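Local coordinates for protein cyclopenase asqI (Emericella nidulans, PDB 5YY3) that is a zinc-dependent cyclopenase that converts 4'-methoxycyclopenin into 4'-methoxyviridicatin, with release of methyl isocyanate, in aspoquinolone biosynthesis, at residues S337-K340 against C345-D348. Sequence-based numbering, arbitrary orientation.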
loop_
_atom_site.group_PDB
_atom_site.type_symbol
_atom_site.label_atom_id
_atom_site.label_comp_id
_atom_site.label_asym_id
_atom_site.label_seq_id
_atom_site.Cartn_x
_atom_site.Cartn_y
_atom_site.Cartn_z
ATOM N N SER A 337 38.464 28.738 -15.874
ATOM C CA SER A 337 38.094 29.742 -14.879
ATOM C C SER A 337 38.915 29.604 -13.596
ATOM O O SER A 337 39.507 30.570 -13.109
ATOM C CB SER A 337 36.602 29.646 -14.559
ATOM O OG SER A 337 36.144 30.824 -13.917
ATOM N N LEU A 338 38.963 28.395 -13.055
ATOM C CA LEU A 338 39.664 28.155 -11.803
ATOM C C LEU A 338 41.162 28.446 -11.937
ATOM O O LEU A 338 41.781 28.981 -11.012
ATOM C CB LEU A 338 39.427 26.709 -11.328
ATOM C CG LEU A 338 37.994 26.377 -10.865
ATOM C CD1 LEU A 338 37.813 24.887 -10.545
ATOM C CD2 LEU A 338 37.578 27.232 -9.666
ATOM N N ASN A 339 41.738 28.105 -13.090
ATOM C CA ASN A 339 43.176 28.293 -13.314
ATOM C C ASN A 339 43.627 29.764 -13.250
ATOM O O ASN A 339 44.762 30.048 -12.881
ATOM C CB ASN A 339 43.591 27.695 -14.664
ATOM C CG ASN A 339 43.866 26.201 -14.591
ATOM O OD1 ASN A 339 44.054 25.643 -13.510
ATOM N ND2 ASN A 339 43.908 25.548 -15.753
ATOM N N LYS A 340 42.734 30.692 -13.594
ATOM C CA LYS A 340 43.046 32.124 -13.591
ATOM C C LYS A 340 43.353 32.660 -12.189
ATOM O O LYS A 340 43.613 33.851 -12.022
ATOM C CB LYS A 340 41.884 32.926 -14.198
ATOM C CG LYS A 340 41.554 32.558 -15.634
ATOM C CD LYS A 340 40.469 33.458 -16.238
ATOM C CE LYS A 340 41.029 34.809 -16.679
ATOM N NZ LYS A 340 40.166 35.505 -17.682
ATOM N N CYS A 345 49.857 28.670 -12.673
ATOM C CA CYS A 345 49.830 27.215 -12.531
ATOM C C CYS A 345 48.524 26.612 -13.048
ATOM O O CYS A 345 47.515 27.305 -13.163
ATOM C CB CYS A 345 50.057 26.819 -11.071
ATOM S SG CYS A 345 51.814 26.661 -10.618
ATOM N N SER A 346 48.548 25.323 -13.373
ATOM C CA SER A 346 47.361 24.650 -13.890
ATOM C C SER A 346 46.924 23.459 -13.029
ATOM O O SER A 346 47.752 22.671 -12.568
ATOM C CB SER A 346 47.604 24.189 -15.329
ATOM O OG SER A 346 47.754 25.301 -16.190
ATOM N N LEU A 347 45.615 23.333 -12.821
ATOM C CA LEU A 347 45.062 22.178 -12.115
ATOM C C LEU A 347 45.270 20.919 -12.934
ATOM O O LEU A 347 45.156 20.955 -14.160
ATOM C CB LEU A 347 43.574 22.381 -11.818
ATOM C CG LEU A 347 43.220 23.338 -10.675
ATOM C CD1 LEU A 347 41.755 23.718 -10.728
ATOM C CD2 LEU A 347 43.587 22.762 -9.291
ATOM N N ASP A 348 45.576 19.811 -12.257
ATOM C CA ASP A 348 45.848 18.524 -12.916
ATOM C C ASP A 348 44.560 17.824 -13.415
ATOM O O ASP A 348 43.955 17.020 -12.700
ATOM C CB ASP A 348 46.617 17.611 -11.951
ATOM C CG ASP A 348 47.192 16.376 -12.627
ATOM O OD1 ASP A 348 46.840 16.114 -13.802
ATOM O OD2 ASP A 348 47.996 15.665 -11.974
#
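Asn339, in segment 337-340, reaches over to the returning chain and takes the backbone N-H of Leu347 on its side-chain oxygen. The bond is of ordinary length and nearly straight, 2.9 Å from Leu347 N to Asn339 OD1 with 166° at the hydrogen; the donor sits 22° out of the amide's carbonyl plane. With CG anti to its own carbonyl carbon (chi1 -84°), the amide of Asn339 is carried across to the loop, and OD1 also lies 3.5 Å from Ser346 CA. Beneath this bond the packing is apolar and buried. The CB of Leu347 is directed at segment 337-340, and its CD1 branch rests 3.8 Å from Leu338 CB, the two leucines lying aslant; both also touch Ile330 of helix 323-331, and Leu338 adds Phe326. The contact closes the short loop that joins helix 335-339 to helix 349-352, within the hemocyanin-type copper-domain region of this tyrosinase-family enzyme, away from the zinc-binding histidines. Asp348, turned away from segment 337-340, is the N-cap of helix 349-352: OD1 accepts from Glu350 N, while OD2 forms a salt bridge with Arg351. The other side of the amide is looser: Asn339 ND2 stands 3.9 Å from Ser346 OG, both residues being partly exposed. Backbone hydrogen bonds pair Ser346 with Thr310 and Asp348 with Glu308, tying the loop to the chain just after strand 306-307.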